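Local atomic coordinates of 23S rRNA (guanine(2535)-N(1))-methyltransferase (Streptomyces viridochromogenes, PDB entry 1O9G), a protein that methylates N1 of guanine-2535 in 23S ribosomal RNA with S-adenosyl-L-methionine as methyl donor and thereby confers resistance to the orthosomycin antibiotic avilamycin. Residues Pro58-Gly63 / Val80-Val85; Leu65-Gly70 / Ala94-Leu99; Ala88-Ala93 / Cys147-Ala152. The protein carries 3 engineered substitutions. All coordinates share one frame; numbering follows the deposited sequence.

Contact 1: residues Pro58-Gly63 / Val80-Val85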
# COMPACT_ATOMS: atom_id res chain seq x y z
N PRO A 58 -3.85 2.58 5.78
CA PRO A 58 -5.01 2.54 6.69
C PRO A 58 -6.33 2.12 6.04
O PRO A 58 -7.38 2.10 6.70
CB PRO A 58 -5.12 3.97 7.18
CG PRO A 58 -4.71 4.79 6.00
CD PRO A 58 -3.59 3.97 5.37
N CYS A 59 -6.30 1.81 4.74
CA CYS A 59 -7.43 1.21 4.04
C CYS A 59 -6.88 0.09 3.20
O CYS A 59 -6.98 0.07 1.98
CB CYS A 59 -8.18 2.19 3.15
SG CYS A 59 -8.58 3.75 3.90
N CYS A 60 -6.29 -0.89 3.88
CA CYS A 60 -5.41 -1.79 3.18
C CYS A 60 -6.06 -2.80 2.26
O CYS A 60 -5.37 -3.38 1.41
CB CYS A 60 -4.50 -2.52 4.19
SG CYS A 60 -5.34 -3.68 5.28
N GLY A 61 -7.37 -3.05 2.41
CA GLY A 61 -8.04 -4.02 1.59
C GLY A 61 -7.37 -5.36 1.69
O GLY A 61 -7.11 -5.83 2.79
N SER A 62 -7.08 -5.94 0.54
CA SER A 62 -6.43 -7.25 0.44
C SER A 62 -4.98 -7.24 0.86
O SER A 62 -4.34 -8.29 0.92
CB SER A 62 -6.49 -7.73 -1.01
OG SER A 62 -5.60 -6.99 -1.85
N GLY A 63 -4.40 -6.05 1.07
CA GLY A 63 -3.00 -5.93 1.44
C GLY A 63 -2.03 -6.11 0.29
O GLY A 63 -0.80 -6.08 0.52
N VAL A 80 6.16 -1.66 8.01
CA VAL A 80 4.87 -1.33 7.44
C VAL A 80 3.76 -1.64 8.44
O VAL A 80 3.86 -2.53 9.28
CB VAL A 80 4.63 -2.05 6.08
CG1 VAL A 80 5.68 -1.66 5.08
CG2 VAL A 80 4.62 -3.53 6.21
N ILE A 81 2.69 -0.85 8.28
CA ILE A 81 1.50 -0.97 9.10
C ILE A 81 0.30 -1.04 8.20
O ILE A 81 0.14 -0.20 7.32
CB ILE A 81 1.38 0.24 10.06
CG1 ILE A 81 2.66 0.36 10.90
CG2 ILE A 81 0.14 0.09 10.91
CD1 ILE A 81 2.78 1.61 11.75
N ALA A 82 -0.57 -2.01 8.46
CA ALA A 82 -1.81 -2.17 7.71
C ALA A 82 -3.00 -2.07 8.67
O ALA A 82 -2.99 -2.63 9.76
CB ALA A 82 -1.86 -3.47 7.04
N SER A 83 -4.02 -1.39 8.21
CA SER A 83 -5.29 -1.44 8.92
C SER A 83 -6.45 -1.20 7.97
O SER A 83 -6.27 -0.66 6.86
CB SER A 83 -5.29 -0.47 10.10
OG SER A 83 -5.12 0.88 9.72
N ASP A 84 -7.62 -1.67 8.37
CA ASP A 84 -8.86 -1.49 7.62
C ASP A 84 -10.04 -1.80 8.54
O ASP A 84 -9.86 -2.34 9.61
CB ASP A 84 -8.91 -2.38 6.38
CG ASP A 84 -9.70 -1.78 5.22
OD1 ASP A 84 -10.67 -1.04 5.49
OD2 ASP A 84 -9.43 -2.00 4.03
N VAL A 85 -11.25 -1.47 8.11
CA VAL A 85 -12.40 -1.49 9.00
C VAL A 85 -13.08 -2.83 9.14
O VAL A 85 -13.69 -3.07 10.18
CB VAL A 85 -13.48 -0.45 8.58
CG1 VAL A 85 -12.90 0.92 8.52
CG2 VAL A 85 -14.15 -0.80 7.26
O HOH W 1 -7.46 1.99 9.35
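The carboxylate of D84 reaches into the loop at C60 and G61 and grips it through one oxygen. Its CB rests against the loop, 4.0 Å from C60 SG, and CG follows with chi1 at -149°, off the staggered anti position. OD2 accepts a hydrogen bond from G61 N at 2.8 Å through its anti lone pair, the N-H pointing at it within 25° of straight. OD1 is taken from its own side of the chain: V85 N donates to it over 2.7 Å, 15° out of the carboxylate plane. With a backbone N-H on each oxygen, the rotation of the carboxylate is fixed from both ends. Beside it, C60 SG packs on A82 CB at 3.9 Å. Nearby, a water joins P58 O to S83 OG; S83 OG is 2.6 Å from the water oxygen and is also hydrogen-bonded to W56 NE1. The type II' turn from C60 to G63 then leads to G63 as N-cap of helix 64-72. This loop is consistent in position and sequence with the glycine-rich first motif of Rossmann-fold methyltransferases, which probably lines the S-adenosylmethionine site here as in relatives. L90 of helix 87-98 touches both C60 and D84, while P58 faces strand 171-175 and S83 meets helix 160-164.

Contact 2: residues Leu65-Gly70 / Ala94-Leu99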
# COMPACT_ATOMS: atom_id res chain seq x y z
N LEU A 65 -1.36 -4.09 -2.24
CA LEU A 65 -0.62 -2.87 -2.49
C LEU A 65 0.53 -2.68 -1.50
O LEU A 65 1.68 -2.43 -1.88
CB LEU A 65 -1.55 -1.65 -2.52
CG LEU A 65 -0.92 -0.27 -2.67
CD1 LEU A 65 0.00 -0.17 -3.89
CD2 LEU A 65 -2.04 0.78 -2.74
N LEU A 66 0.24 -2.81 -0.23
CA LEU A 66 1.24 -2.62 0.80
C LEU A 66 2.32 -3.67 0.70
O LEU A 66 3.48 -3.37 0.91
CB LEU A 66 0.59 -2.62 2.19
CG LEU A 66 1.53 -2.32 3.36
CD1 LEU A 66 2.10 -0.92 3.26
CD2 LEU A 66 0.80 -2.49 4.64
N THR A 67 1.95 -4.88 0.33
CA THR A 67 2.91 -5.97 0.26
C THR A 67 3.84 -5.79 -0.95
O THR A 67 5.07 -6.00 -0.84
CB THR A 67 2.21 -7.32 0.21
OG1 THR A 67 1.43 -7.50 1.41
CG2 THR A 67 3.20 -8.45 0.18
N VAL A 68 3.30 -5.35 -2.09
CA VAL A 68 4.11 -4.98 -3.27
C VAL A 68 5.15 -3.95 -2.85
O VAL A 68 6.33 -4.10 -3.15
CB VAL A 68 3.25 -4.42 -4.43
CG1 VAL A 68 4.07 -3.63 -5.44
CG2 VAL A 68 2.52 -5.54 -5.07
N LEU A 69 4.72 -2.91 -2.14
CA LEU A 69 5.65 -1.87 -1.75
C LEU A 69 6.67 -2.36 -0.76
O LEU A 69 7.85 -2.03 -0.84
CB LEU A 69 4.92 -0.68 -1.23
CG LEU A 69 4.09 0.04 -2.29
CD1 LEU A 69 3.22 1.09 -1.58
CD2 LEU A 69 4.98 0.69 -3.36
N GLY A 70 6.22 -3.18 0.19
CA GLY A 70 7.09 -3.74 1.20
C GLY A 70 8.23 -4.56 0.62
O GLY A 70 9.38 -4.43 1.05
N ALA A 94 -3.59 -10.37 5.78
CA ALA A 94 -2.67 -11.04 6.68
C ALA A 94 -1.85 -12.09 5.91
O ALA A 94 -0.67 -12.24 6.17
CB ALA A 94 -3.41 -11.67 7.82
N LYS A 95 -2.47 -12.83 4.99
CA LYS A 95 -1.74 -13.77 4.14
C LYS A 95 -0.70 -13.05 3.30
O LYS A 95 0.41 -13.53 3.12
CB LYS A 95 -2.67 -14.60 3.23
CG LYS A 95 -3.52 -15.60 3.96
CD LYS A 95 -4.30 -16.46 2.97
CE LYS A 95 -3.48 -17.60 2.40
NZ LYS A 95 -4.36 -18.67 1.85
N ASN A 96 -1.06 -11.88 2.78
CA ASN A 96 -0.09 -11.12 1.99
C ASN A 96 1.04 -10.62 2.87
O ASN A 96 2.20 -10.73 2.50
CB ASN A 96 -0.74 -9.99 1.18
CG ASN A 96 -1.31 -10.46 -0.13
OD1 ASN A 96 -0.67 -11.27 -0.79
ND2 ASN A 96 -2.47 -9.94 -0.56
N LEU A 97 0.72 -10.07 4.04
CA LEU A 97 1.78 -9.57 4.92
C LEU A 97 2.72 -10.67 5.43
O LEU A 97 3.86 -10.40 5.76
CB LEU A 97 1.25 -8.79 6.11
CG LEU A 97 0.67 -7.45 5.77
CD1 LEU A 97 0.34 -6.78 7.11
CD2 LEU A 97 1.52 -6.54 4.97
N ALA A 98 2.22 -11.89 5.51
CA ALA A 98 3.06 -13.03 5.87
C ALA A 98 4.24 -13.17 4.88
O ALA A 98 5.27 -13.71 5.24
CB ALA A 98 2.25 -14.30 5.94
N LEU A 99 4.06 -12.71 3.65
CA LEU A 99 5.10 -12.75 2.63
C LEU A 99 6.23 -11.75 2.83
O LEU A 99 7.20 -11.76 2.07
CB LEU A 99 4.48 -12.55 1.24
CG LEU A 99 3.38 -13.56 0.88
CD1 LEU A 99 2.73 -13.11 -0.39
CD2 LEU A 99 3.94 -14.96 0.76
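In the pair of helices 64-72 and 87-98 that lie side by side on one face of the Rossmann sheet, T67 points toward the other helix and meets N96 and L97. The short axes run 6° from parallel and come within 9.1 Å of each other. T67 stands at about a right angle to the side chain of N96 and touches that residue with both branches, the hydroxyl against CB and the methyl against the carbonyl oxygen. T67 OG1 lies 3.3 Å from N96 CB, and T67 CG2 comes to 3.4 Å from N96 O. With OG1 beside its own backbone N (chi1 -62°), the hydroxyl remains within reach of G63 O one turn back, to which it is hydrogen-bonded, so this buried polar atom is satisfied by the N-cap residue of its own helix. N96 likewise directs its amide elsewhere, OD1 receiving H23 N and ND2 donating to S62 O; across the helix pair it offers chiefly CB and main chain. Nearer the sheet, L97 CD2 reaches T67 OG1 at 3.7 Å and meets L66 CD2 at 4.1 Å, the two leucines crossing at a slant. Both leucines also rest on A82, so strand 77-84 floors the groove between the helices. L22 covers T67 and N96 from a loop. Close, nearly parallel helices of this kind are a feature of the doubly wound Rossmann fold, in which successive beta-alpha-beta units place neighbouring helices on the same face of a parallel sheet.

Contact 3: residues Ala88-Ala93 / Cys147-Ala152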
# COMPACT_ATOMS: atom_id res chain seq x y z
N ALA A 88 -13.23 -9.13 6.68
CA ALA A 88 -13.11 -9.90 5.43
C ALA A 88 -11.80 -9.62 4.70
O ALA A 88 -10.99 -10.54 4.51
CB ALA A 88 -14.32 -9.66 4.50
N PRO A 89 -11.55 -8.37 4.31
CA PRO A 89 -10.31 -8.07 3.59
C PRO A 89 -9.13 -8.50 4.45
O PRO A 89 -8.15 -9.00 3.90
CB PRO A 89 -10.35 -6.54 3.41
CG PRO A 89 -11.44 -6.04 4.29
CD PRO A 89 -12.36 -7.16 4.53
N LEU A 90 -9.22 -8.33 5.76
CA LEU A 90 -8.05 -8.45 6.61
C LEU A 90 -7.45 -9.84 6.70
O LEU A 90 -6.25 -9.96 6.87
CB LEU A 90 -8.29 -7.85 7.97
CG LEU A 90 -8.50 -6.34 8.03
CD1 LEU A 90 -8.77 -5.89 9.44
CD2 LEU A 90 -7.27 -5.63 7.50
N GLU A 91 -8.26 -10.86 6.56
CA GLU A 91 -7.78 -12.24 6.52
C GLU A 91 -6.83 -12.40 5.34
O GLU A 91 -5.75 -12.97 5.47
CB GLU A 91 -8.94 -13.26 6.37
CG GLU A 91 -10.00 -13.34 7.48
CD GLU A 91 -11.07 -14.44 7.25
OE1 GLU A 91 -11.28 -14.84 6.09
OE2 GLU A 91 -11.72 -14.92 8.21
N LEU A 92 -7.21 -11.87 4.19
CA LEU A 92 -6.36 -11.97 3.01
C LEU A 92 -5.14 -11.05 3.14
O LEU A 92 -4.05 -11.45 2.75
CB LEU A 92 -7.14 -11.64 1.76
CG LEU A 92 -6.46 -12.05 0.45
CD1 LEU A 92 -6.34 -13.58 0.30
CD2 LEU A 92 -7.26 -11.50 -0.69
N ALA A 93 -5.32 -9.86 3.70
CA ALA A 93 -4.20 -8.95 3.93
C ALA A 93 -3.14 -9.60 4.81
O ALA A 93 -1.95 -9.45 4.58
CB ALA A 93 -4.63 -7.61 4.51
N CYS A 147 6.11 -5.80 10.34
CA CYS A 147 4.77 -5.45 9.89
C CYS A 147 3.76 -5.72 11.00
O CYS A 147 3.96 -6.58 11.85
CB CYS A 147 4.40 -6.19 8.60
SG CYS A 147 4.31 -7.98 8.77
N ALA A 148 2.69 -4.97 10.97
CA ALA A 148 1.61 -5.11 11.94
C ALA A 148 0.32 -4.89 11.13
O ALA A 148 0.27 -4.15 10.15
CB ALA A 148 1.74 -4.10 12.98
N ILE A 149 -0.73 -5.60 11.53
CA ILE A 149 -2.04 -5.45 10.94
C ILE A 149 -3.10 -5.53 12.04
O ILE A 149 -3.08 -6.44 12.84
CB ILE A 149 -2.27 -6.48 9.81
CG1 ILE A 149 -3.67 -6.39 9.22
CG2 ILE A 149 -2.02 -7.93 10.25
CD1 ILE A 149 -3.79 -7.09 7.88
N ARG A 150 -4.02 -4.57 12.04
CA ARG A 150 -5.12 -4.50 13.03
C ARG A 150 -6.38 -3.96 12.32
O ARG A 150 -6.31 -3.30 11.30
CB ARG A 150 -4.80 -3.56 14.23
CG ARG A 150 -3.76 -4.05 15.24
CD ARG A 150 -3.67 -3.17 16.47
NE ARG A 150 -2.69 -3.66 17.48
CZ ARG A 150 -1.37 -3.68 17.32
NH1 ARG A 150 -0.76 -3.26 16.22
NH2 ARG A 150 -0.63 -4.12 18.32
N THR A 151 -7.54 -4.24 12.90
CA THR A 151 -8.79 -3.60 12.52
C THR A 151 -8.89 -2.21 13.11
O THR A 151 -8.69 -2.03 14.31
CB THR A 151 -9.96 -4.42 13.03
OG1 THR A 151 -9.84 -5.76 12.55
CG2 THR A 151 -11.25 -3.91 12.45
N ALA A 152 -9.20 -1.23 12.28
CA ALA A 152 -9.48 0.14 12.72
C ALA A 152 -10.19 0.97 11.64
O ALA A 152 -9.86 0.90 10.46
CB ALA A 152 -8.22 0.82 13.16
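The side chains of L90 and I149 overlap as they point in opposing senses, with the delta branches of the leucine divided between two residues of the strand. L90 CD2 lies alongside the end of the isoleucine, 3.8 Å from I149 CD1 and 4.1 Å from I149 CG1. L90 meets T151 at a slant, its CD1 3.3 Å from T151 OG1. The same methyl, L90 CD1, is 4.0 Å from R150 O. I149 has CG1 anti to the backbone N (chi1 177°), which carries its chain out toward the helix, and I149 CD1 at the tip fits against A93 CB at 3.5 Å. L90 and A93, one turn apart on the same helical face, thus receive I149 together. No hydrogen bond spans the two segments, and the contact is made largely by apolar groups, with R150 O and the T151 hydroxyl beside L90 CD1. The strand is the outermost of the parallel part of the sheet, and the helix precedes it in a beta-alpha-beta crossover of the Rossmann fold that is enlarged by two further helices, 102-119 and 122-140. As expected for such a unit, helix and strand run in nearly opposite directions, 168° between their short axes, which approach to 9.5 Å. The interface lies at the surface, and T151 and R150 on the strand side are exposed. Toward the interior, I149 extends the apolar layer through A82 and L97.

How the contacts relate
Strand 53-57 leads into the loop 58-63, and contact 1 closes when the chain returns through helix 64-72 to strand 77-84. Contact 2 opens on that helix, inside the span of contact 1, and closes on helix 87-98, so the two cross. Contact 3 starts on the same second helix before contact 2 is complete and crosses it too, closing only after helices 102-119 and 122-140 have been passed. Contacts 1 and 3 are in series, yet backbone bonds A82 N to A148 O and A152 N to D84 O join their strands. Together the three tie the loop 58-63, two neighbouring helices and the sheet's edge into one block.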